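Local structure of putative glycosyltransferase (Mannosyltransferase) involved in glycosylating the PBCV-1 major capsid protein (Paramecium bursaria Chlorella virus 1, 2P6W) at residues H36-L48 / R58-F70. The protein probably acts, through this manganese-binding N-terminal GT-A domain, as a glycosyltransferase that uses a nucleotide sugar to glycosylate the viral major capsid protein. Sequence-based numbering, arbitrary orientation.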
ATOM      1  N   HIS A  36      -9.519  -7.072 -13.658  1.00 22.08           N
ATOM      2  CA  HIS A  36      -9.378  -8.355 -12.986  1.00 21.98           C
ATOM      3  C   HIS A  36     -10.505  -8.677 -12.026  1.00 22.08           C
ATOM      4  O   HIS A  36     -10.500  -9.738 -11.405  1.00 22.03           O
ATOM      5  CB  HIS A  36      -8.027  -8.414 -12.270  1.00 21.88           C
ATOM      6  CG  HIS A  36      -6.891  -8.189 -13.197  1.00 22.71           C
ATOM      7  ND1 HIS A  36      -6.435  -9.169 -14.057  1.00 22.97           N
ATOM      8  CD2 HIS A  36      -6.191  -7.069 -13.490  1.00 22.69           C
ATOM      9  CE1 HIS A  36      -5.466  -8.670 -14.805  1.00 23.55           C
ATOM     10  NE2 HIS A  36      -5.301  -7.397 -14.482  1.00 23.10           N
ATOM     11  N   GLY A  37     -11.451  -7.753 -11.882  1.00 21.89           N
ATOM     12  CA  GLY A  37     -12.618  -7.999 -11.041  1.00 22.53           C
ATOM     13  C   GLY A  37     -12.331  -7.754  -9.573  1.00 23.15           C
ATOM     14  O   GLY A  37     -13.074  -8.230  -8.709  1.00 24.66           O
ATOM     15  N   TYR A  38     -11.271  -7.005  -9.274  1.00 22.67           N
ATOM     16  CA  TYR A  38     -10.991  -6.668  -7.876  1.00 22.03           C
ATOM     17  C   TYR A  38     -11.878  -5.524  -7.443  1.00 22.16           C
ATOM     18  O   TYR A  38     -12.271  -4.696  -8.260  1.00 22.69           O
ATOM     19  CB  TYR A  38      -9.531  -6.244  -7.672  1.00 22.33           C
ATOM     20  CG  TYR A  38      -8.490  -7.196  -8.194  1.00 21.73           C
ATOM     21  CD1 TYR A  38      -8.574  -8.568  -7.946  1.00 22.51           C
ATOM     22  CD2 TYR A  38      -7.368  -6.718  -8.878  1.00 22.11           C
ATOM     23  CE1 TYR A  38      -7.583  -9.457  -8.410  1.00 22.49           C
ATOM     24  CE2 TYR A  38      -6.380  -7.600  -9.353  1.00 22.72           C
ATOM     25  CZ  TYR A  38      -6.494  -8.970  -9.116  1.00 22.39           C
ATOM     26  OH  TYR A  38      -5.528  -9.843  -9.572  1.00 23.50           O
ATOM     27  N   ASN A  39     -12.169  -5.438  -6.142  1.00 22.21           N
ATOM     28  CA  ASN A  39     -12.903  -4.280  -5.629  1.00 21.91           C
ATOM     29  C   ASN A  39     -11.908  -3.144  -5.482  1.00 22.46           C
ATOM     30  O   ASN A  39     -10.718  -3.392  -5.311  1.00 22.71           O
ATOM     31  CB  ASN A  39     -13.519  -4.559  -4.254  1.00 22.46           C
ATOM     32  CG  ASN A  39     -14.378  -5.811  -4.231  1.00 23.32           C
ATOM     33  OD1 ASN A  39     -14.179  -6.715  -3.390  1.00 27.61           O
ATOM     34  ND2 ASN A  39     -15.320  -5.892  -5.158  1.00 23.87           N
ATOM     35  N   PHE A  40     -12.395  -1.911  -5.561  1.00 22.18           N
ATOM     36  CA  PHE A  40     -11.561  -0.735  -5.412  1.00 22.77           C
ATOM     37  C   PHE A  40     -12.248   0.225  -4.443  1.00 22.68           C
ATOM     38  O   PHE A  40     -13.404   0.597  -4.667  1.00 23.33           O
ATOM     39  CB  PHE A  40     -11.350  -0.071  -6.776  1.00 23.69           C
ATOM     40  CG  PHE A  40     -10.529   1.170  -6.722  1.00 25.14           C
ATOM     41  CD1 PHE A  40      -9.246   1.151  -6.185  1.00 26.44           C
ATOM     42  CD2 PHE A  40     -11.040   2.372  -7.206  1.00 28.71           C
ATOM     43  CE1 PHE A  40      -8.470   2.326  -6.128  1.00 28.72           C
ATOM     44  CE2 PHE A  40     -10.276   3.548  -7.160  1.00 28.49           C
ATOM     45  CZ  PHE A  40      -8.990   3.516  -6.634  1.00 26.89           C
ATOM     46  N   TYR A  41     -11.551   0.565  -3.353  1.00 22.02           N
ATOM     47  CA  TYR A  41     -12.027   1.550  -2.383  1.00 21.54           C
ATOM     48  C   TYR A  41     -11.071   2.722  -2.369  1.00 21.84           C
ATOM     49  O   TYR A  41      -9.863   2.534  -2.209  1.00 21.85           O
ATOM     50  CB  TYR A  41     -12.148   0.996  -0.937  1.00 22.14           C
ATOM     51  CG  TYR A  41     -12.717   2.063  -0.045  1.00 20.84           C
ATOM     52  CD1 TYR A  41     -14.091   2.255   0.048  1.00 21.51           C
ATOM     53  CD2 TYR A  41     -11.879   2.956   0.621  1.00 20.60           C
ATOM     54  CE1 TYR A  41     -14.621   3.283   0.809  1.00 20.72           C
ATOM     55  CE2 TYR A  41     -12.395   3.983   1.398  1.00 19.92           C
ATOM     56  CZ  TYR A  41     -13.776   4.152   1.471  1.00 21.43           C
ATOM     57  OH  TYR A  41     -14.330   5.177   2.210  1.00 22.28           O
ATOM     58  N   TYR A  42     -11.606   3.938  -2.519  1.00 20.82           N
ATOM     59  CA  TYR A  42     -10.751   5.137  -2.525  1.00 21.69           C
ATOM     60  C   TYR A  42     -11.266   6.199  -1.568  1.00 21.18           C
ATOM     61  O   TYR A  42     -12.415   6.647  -1.699  1.00 21.94           O
ATOM     62  CB  TYR A  42     -10.697   5.710  -3.939  1.00 21.14           C
ATOM     63  CG  TYR A  42      -9.584   6.686  -4.167  1.00 21.28           C
ATOM     64  CD1 TYR A  42      -8.270   6.241  -4.363  1.00 22.05           C
ATOM     65  CD2 TYR A  42      -9.827   8.064  -4.202  1.00 22.48           C
ATOM     66  CE1 TYR A  42      -7.225   7.172  -4.579  1.00 21.14           C
ATOM     67  CE2 TYR A  42      -8.810   8.973  -4.430  1.00 22.58           C
ATOM     68  CZ  TYR A  42      -7.513   8.529  -4.618  1.00 22.32           C
ATOM     69  OH  TYR A  42      -6.493   9.432  -4.853  1.00 23.06           O
ATOM     70  N   GLU A  43     -10.439   6.599  -0.601  1.00 21.05           N
ATOM     71  CA  GLU A  43     -10.849   7.590   0.384  1.00 22.00           C
ATOM     72  C   GLU A  43     -10.545   9.000  -0.114  1.00 22.69           C
ATOM     73  O   GLU A  43      -9.382   9.369  -0.295  1.00 23.64           O
ATOM     74  CB  GLU A  43     -10.156   7.324   1.714  1.00 21.73           C
ATOM     75  CG  GLU A  43     -10.640   8.229   2.866  1.00 21.36           C
ATOM     76  CD  GLU A  43     -12.071   7.892   3.309  1.00 22.68           C
ATOM     77  OE1 GLU A  43     -12.446   6.694   3.270  1.00 23.94           O
ATOM     78  OE2 GLU A  43     -12.809   8.827   3.693  1.00 24.97           O
ATOM     79  N   GLU A  44     -11.598   9.778  -0.333  1.00 23.67           N
ATOM     80  CA  GLU A  44     -11.443  11.138  -0.857  1.00 26.05           C
ATOM     81  C   GLU A  44     -11.623  12.204   0.224  1.00 25.66           C
ATOM     82  O   GLU A  44     -11.472  13.393  -0.058  1.00 25.97           O
ATOM     83  CB  GLU A  44     -12.453  11.402  -1.978  1.00 26.46           C
ATOM     84  CG  GLU A  44     -12.239  10.627  -3.263  1.00 30.88           C
ATOM     85  CD  GLU A  44     -13.403  10.803  -4.235  1.00 30.40           C
ATOM     86  OE1 GLU A  44     -13.865  11.955  -4.418  1.00 35.48           O
ATOM     87  OE2 GLU A  44     -13.855   9.797  -4.819  1.00 38.21           O
ATOM     88  N   SER A  45     -11.970  11.792   1.447  1.00 25.22           N
ATOM     89  CA  SER A  45     -12.213  12.746   2.531  1.00 25.36           C
ATOM     90  C   SER A  45     -10.933  13.417   3.004  1.00 25.74           C
ATOM     91  O   SER A  45      -9.855  12.825   2.938  1.00 25.67           O
ATOM     92  CB  SER A  45     -12.875  12.052   3.721  1.00 25.31           C
ATOM     93  OG  SER A  45     -11.984  11.120   4.310  1.00 24.29           O
ATOM     94  N   GLU A  46     -11.067  14.654   3.469  1.00 27.22           N
ATOM     95  CA  GLU A  46      -9.983  15.355   4.143  1.00 28.26           C
ATOM     96  C   GLU A  46      -9.790  14.777   5.548  1.00 28.25           C
ATOM     97  O   GLU A  46     -10.750  14.690   6.314  1.00 27.63           O
ATOM     98  CB  GLU A  46     -10.299  16.853   4.231  1.00 28.60           C
ATOM     99  CG  GLU A  46      -9.241  17.669   4.973  1.00 29.76           C
ATOM    100  CD  GLU A  46      -9.461  19.168   4.865  1.00 30.50           C
ATOM    101  OE1 GLU A  46     -10.559  19.598   4.452  1.00 33.93           O
ATOM    102  OE2 GLU A  46      -8.519  19.916   5.211  1.00 36.86           O
ATOM    103  N   PRO A  47      -8.548  14.384   5.887  1.00 28.59           N
ATOM    104  CA  PRO A  47      -8.270  13.825   7.211  1.00 28.81           C
ATOM    105  C   PRO A  47      -8.583  14.839   8.299  1.00 29.17           C
ATOM    106  O   PRO A  47      -8.339  16.037   8.115  1.00 28.58           O
ATOM    107  CB  PRO A  47      -6.766  13.540   7.169  1.00 28.70           C
ATOM    108  CG  PRO A  47      -6.404  13.522   5.709  1.00 29.46           C
ATOM    109  CD  PRO A  47      -7.342  14.447   5.041  1.00 28.86           C
ATOM    110  N   LEU A  48      -9.132  14.359   9.414  1.00 29.98           N
ATOM    111  CA  LEU A  48      -9.374  15.201  10.582  1.00 30.99           C
ATOM    112  C   LEU A  48      -8.089  15.479  11.348  1.00 31.43           C
ATOM    113  O   LEU A  48      -7.955  16.538  11.980  1.00 30.70           O
ATOM    114  CB  LEU A  48     -10.391  14.553  11.523  1.00 31.32           C
ATOM    115  CG  LEU A  48     -11.861  14.490  11.096  1.00 34.10           C
ATOM    116  CD1 LEU A  48     -12.671  13.911  12.245  1.00 36.32           C
ATOM    117  CD2 LEU A  48     -12.418  15.863  10.687  1.00 35.55           C
ATOM    118  N   ARG A  58      -3.113   6.899   8.574  1.00 21.92           N
ATOM    119  CA  ARG A  58      -4.490   6.898   8.063  1.00 22.83           C
ATOM    120  C   ARG A  58      -4.866   5.644   7.259  1.00 21.97           C
ATOM    121  O   ARG A  58      -6.034   5.244   7.266  1.00 21.88           O
ATOM    122  CB  ARG A  58      -4.815   8.168   7.269  1.00 23.15           C
ATOM    123  CG  ARG A  58      -6.319   8.398   7.170  1.00 25.73           C
ATOM    124  CD  ARG A  58      -6.672   9.789   6.711  1.00 28.24           C
ATOM    125  NE  ARG A  58      -8.062  10.110   7.056  1.00 30.96           N
ATOM    126  CZ  ARG A  58      -8.999  10.466   6.180  1.00 31.92           C
ATOM    127  NH1 ARG A  58      -8.711  10.586   4.897  1.00 30.27           N
ATOM    128  NH2 ARG A  58     -10.227  10.732   6.605  1.00 31.86           N
ATOM    129  N   ARG A  59      -3.898   5.013   6.590  1.00 22.19           N
ATOM    130  CA  ARG A  59      -4.157   3.760   5.862  1.00 21.81           C
ATOM    131  C   ARG A  59      -4.822   2.679   6.745  1.00 22.07           C
ATOM    132  O   ARG A  59      -5.633   1.884   6.263  1.00 22.65           O
ATOM    133  CB  ARG A  59      -2.868   3.228   5.262  1.00 21.74           C
ATOM    134  CG  ARG A  59      -1.844   2.836   6.283  1.00 21.35           C
ATOM    135  CD  ARG A  59      -0.470   2.676   5.616  1.00 22.71           C
ATOM    136  NE  ARG A  59       0.070   3.998   5.327  1.00 22.08           N
ATOM    137  CZ  ARG A  59       1.081   4.235   4.502  1.00 26.73           C
ATOM    138  NH1 ARG A  59       1.667   3.230   3.867  1.00 24.80           N
ATOM    139  NH2 ARG A  59       1.494   5.485   4.302  1.00 25.40           N
ATOM    140  N   SER A  60      -4.479   2.656   8.035  1.00 21.46           N
ATOM    141  CA  SER A  60      -5.022   1.650   8.953  1.00 22.21           C
ATOM    142  C   SER A  60      -6.430   2.007   9.439  1.00 22.88           C
ATOM    143  O   SER A  60      -7.115   1.187  10.076  1.00 23.22           O
ATOM    144  CB  SER A  60      -4.073   1.431  10.135  1.00 22.31           C
ATOM    145  OG  SER A  60      -2.831   0.933   9.678  1.00 23.38           O
ATOM    146  N   TRP A  61      -6.847   3.244   9.160  1.00 22.54           N
ATOM    147  CA  TRP A  61      -8.231   3.661   9.352  1.00 23.06           C
ATOM    148  C   TRP A  61      -9.033   3.400   8.070  1.00 22.76           C
ATOM    149  O   TRP A  61     -10.163   2.889   8.127  1.00 23.51           O
ATOM    150  CB  TRP A  61      -8.280   5.139   9.751  1.00 23.24           C
ATOM    151  CG  TRP A  61      -9.663   5.692   9.983  1.00 23.02           C
ATOM    152  CD1 TRP A  61     -10.379   5.646  11.137  1.00 24.17           C
ATOM    153  CD2 TRP A  61     -10.468   6.393   9.030  1.00 23.54           C
ATOM    154  NE1 TRP A  61     -11.599   6.267  10.963  1.00 23.99           N
ATOM    155  CE2 TRP A  61     -11.680   6.722   9.674  1.00 25.16           C
ATOM    156  CE3 TRP A  61     -10.306   6.734   7.674  1.00 24.48           C
ATOM    157  CZ2 TRP A  61     -12.710   7.410   9.025  1.00 24.80           C
ATOM    158  CZ3 TRP A  61     -11.329   7.431   7.037  1.00 23.17           C
ATOM    159  CH2 TRP A  61     -12.521   7.750   7.714  1.00 23.24           C
ATOM    160  N   ILE A  62      -8.441   3.738   6.921  1.00 22.76           N
ATOM    161  CA  ILE A  62      -9.097   3.536   5.608  1.00 22.64           C
ATOM    162  C   ILE A  62      -9.418   2.059   5.339  1.00 23.35           C
ATOM    163  O   ILE A  62     -10.437   1.734   4.711  1.00 23.18           O
ATOM    164  CB  ILE A  62      -8.280   4.156   4.445  1.00 22.48           C
ATOM    165  CG1 ILE A  62      -8.117   5.662   4.653  1.00 22.84           C
ATOM    166  CG2 ILE A  62      -8.909   3.851   3.044  1.00 22.98           C
ATOM    167  CD1 ILE A  62      -7.067   6.258   3.745  1.00 23.86           C
ATOM    168  N   ILE A  63      -8.578   1.142   5.822  1.00 22.92           N
ATOM    169  CA  ILE A  63      -8.896  -0.275   5.660  1.00 22.97           C
ATOM    170  C   ILE A  63     -10.277  -0.676   6.234  1.00 23.24           C
ATOM    171  O   ILE A  63     -10.965  -1.508   5.631  1.00 23.14           O
ATOM    172  CB  ILE A  63      -7.737  -1.190   6.141  1.00 22.55           C
ATOM    173  CG1 ILE A  63      -7.880  -2.587   5.526  1.00 22.90           C
ATOM    174  CG2 ILE A  63      -7.620  -1.180   7.670  1.00 23.51           C
ATOM    175  CD1 ILE A  63      -6.696  -3.487   5.797  1.00 24.34           C
ATOM    176  N   GLN A  64     -10.696  -0.105   7.372  1.00 23.37           N
ATOM    177  CA  GLN A  64     -12.031  -0.391   7.896  1.00 24.02           C
ATOM    178  C   GLN A  64     -13.122   0.110   6.936  1.00 23.44           C
ATOM    179  O   GLN A  64     -14.146  -0.536   6.766  1.00 23.61           O
ATOM    180  CB  GLN A  64     -12.258   0.130   9.342  1.00 24.42           C
ATOM    181  CG  GLN A  64     -13.717  -0.179   9.812  1.00 26.42           C
ATOM    182  CD  GLN A  64     -14.050   0.051  11.287  1.00 26.50           C
ATOM    183  OE1 GLN A  64     -13.472   0.919  12.000  1.00 27.86           O
ATOM    184  NE2 GLN A  64     -15.035  -0.702  11.744  1.00 24.35           N
ATOM    185  N   GLN A  65     -12.880   1.252   6.298  1.00 22.45           N
ATOM    186  CA  GLN A  65     -13.809   1.785   5.299  1.00 21.73           C
ATOM    187  C   GLN A  65     -13.993   0.769   4.184  1.00 21.56           C
ATOM    188  O   GLN A  65     -15.124   0.490   3.761  1.00 22.31           O
ATOM    189  CB  GLN A  65     -13.266   3.073   4.680  1.00 21.19           C
ATOM    190  CG  GLN A  65     -13.068   4.247   5.634  1.00 20.13           C
ATOM    191  CD  GLN A  65     -14.373   4.934   5.981  1.00 21.39           C
ATOM    192  OE1 GLN A  65     -15.184   4.396   6.734  1.00 23.75           O
ATOM    193  NE2 GLN A  65     -14.584   6.121   5.437  1.00 21.23           N
ATOM    194  N   ALA A  66     -12.863   0.231   3.717  1.00 21.79           N
ATOM    195  CA  ALA A  66     -12.871  -0.773   2.638  1.00 21.79           C
ATOM    196  C   ALA A  66     -13.569  -2.068   3.049  1.00 22.71           C
ATOM    197  O   ALA A  66     -14.288  -2.676   2.255  1.00 23.36           O
ATOM    198  CB  ALA A  66     -11.447  -1.066   2.188  1.00 22.36           C
ATOM    199  N   ALA A  67     -13.333  -2.498   4.283  1.00 22.60           N
ATOM    200  CA  ALA A  67     -13.970  -3.706   4.808  1.00 23.17           C
ATOM    201  C   ALA A  67     -15.478  -3.540   4.917  1.00 23.25           C
ATOM    202  O   ALA A  67     -16.229  -4.481   4.644  1.00 24.46           O
ATOM    203  CB  ALA A  67     -13.386  -4.071   6.171  1.00 23.11           C
ATOM    204  N   GLU A  68     -15.933  -2.359   5.340  1.00 22.75           N
ATOM    205  CA  GLU A  68     -17.375  -2.123   5.407  1.00 23.43           C
ATOM    206  C   GLU A  68     -18.022  -2.157   4.020  1.00 23.90           C
ATOM    207  O   GLU A  68     -19.102  -2.730   3.826  1.00 23.95           O
ATOM    208  CB  GLU A  68     -17.665  -0.798   6.091  1.00 22.59           C
ATOM    209  CG  GLU A  68     -19.165  -0.541   6.252  1.00 23.07           C
ATOM    210  CD  GLU A  68     -19.472   0.646   7.126  1.00 25.14           C
ATOM    211  OE1 GLU A  68     -18.526   1.226   7.687  1.00 24.28           O
ATOM    212  OE2 GLU A  68     -20.669   1.009   7.242  1.00 25.81           O
ATOM    213  N   LYS A  69     -17.342  -1.555   3.052  1.00 23.71           N
ATOM    214  CA  LYS A  69     -17.889  -1.457   1.699  1.00 24.59           C
ATOM    215  C   LYS A  69     -17.870  -2.816   1.029  1.00 24.99           C
ATOM    216  O   LYS A  69     -18.811  -3.164   0.287  1.00 24.98           O
ATOM    217  CB  LYS A  69     -17.097  -0.423   0.891  1.00 25.07           C
ATOM    218  CG  LYS A  69     -17.563  -0.187  -0.541  1.00 28.68           C
ATOM    219  CD  LYS A  69     -18.952   0.396  -0.626  1.00 32.65           C
ATOM    220  CE  LYS A  69     -19.429   0.448  -2.078  1.00 35.62           C
ATOM    221  NZ  LYS A  69     -18.547   1.278  -2.963  1.00 37.63           N
ATOM    222  N   PHE A  70     -16.809  -3.578   1.300  1.00 24.28           N
ATOM    223  CA  PHE A  70     -16.585  -4.868   0.631  1.00 24.17           C
ATOM    224  C   PHE A  70     -16.401  -5.990   1.660  1.00 24.61           C
ATOM    225  O   PHE A  70     -15.305  -6.527   1.833  1.00 24.20           O
ATOM    226  CB  PHE A  70     -15.403  -4.780  -0.354  1.00 24.22           C
ATOM    227  CG  PHE A  70     -15.587  -3.731  -1.420  1.00 24.19           C
ATOM    228  CD1 PHE A  70     -16.513  -3.919  -2.445  1.00 25.95           C
ATOM    229  CD2 PHE A  70     -14.871  -2.538  -1.380  1.00 24.65           C
ATOM    230  CE1 PHE A  70     -16.717  -2.935  -3.421  1.00 24.09           C
ATOM    231  CE2 PHE A  70     -15.058  -1.552  -2.369  1.00 23.90           C
ATOM    232  CZ  PHE A  70     -15.983  -1.764  -3.396  1.00 23.89           C
TER
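Glu-43 meets Gln-65 where helix 59-69 crosses strand 39-43 obliquely, their N-to-C directions 134° apart, the strand being the outermost at one end of the mixed sheet of this GT-A, Rossmann-like domain. The carboxylate is gripped at both oxygens. Gln-65 NE2 donates to Glu-43 OE1 at 3.1 Å, nearly within its own amide plane, while Tyr-41 OH reaches the same OE1 at 2.6 Å from the opposite face of the carboxylate. Ser-45 OG takes the anti lone pair of Glu-43 OE2. With CG anti to the backbone N (chi1 -174°) and a bend at chi2, Glu-43 lays its CB against Ile-62 CD1 and brings OE2 to the edge of the Trp-61 ring.

The same Ser-45 OG that donates to Glu-43 accepts from Arg-58 NH2 at 2.9 Å, in the guanidinium plane, and Pro-47 CA sits 3.5 Å above the centre of that plane. The nearby positive charge, though beyond salt-bridge range of Glu-43, would probably favour the ionised carboxylate.

Midway along the strand, the Tyr-41 ring lies over the helix backbone at Gln-65 and Ala-66, and Tyr-41 CB is 3.8 Å from Ala-66 CB. At the helix C-terminus, the Asn-39 amide stacks within 5° of parallel on Phe-70, with Asn-39 CB 3.5 Å from the ring centroid.

On the strand's other surface, Phe-40 packs on helix 20-36; behind helix 59-69, Ile-63 meets helix 132-140. Arg-59 instead points to the sugar-nucleotide site, where its NH1 is salt-bridged to OD1 of the manganese ligand Asp-80.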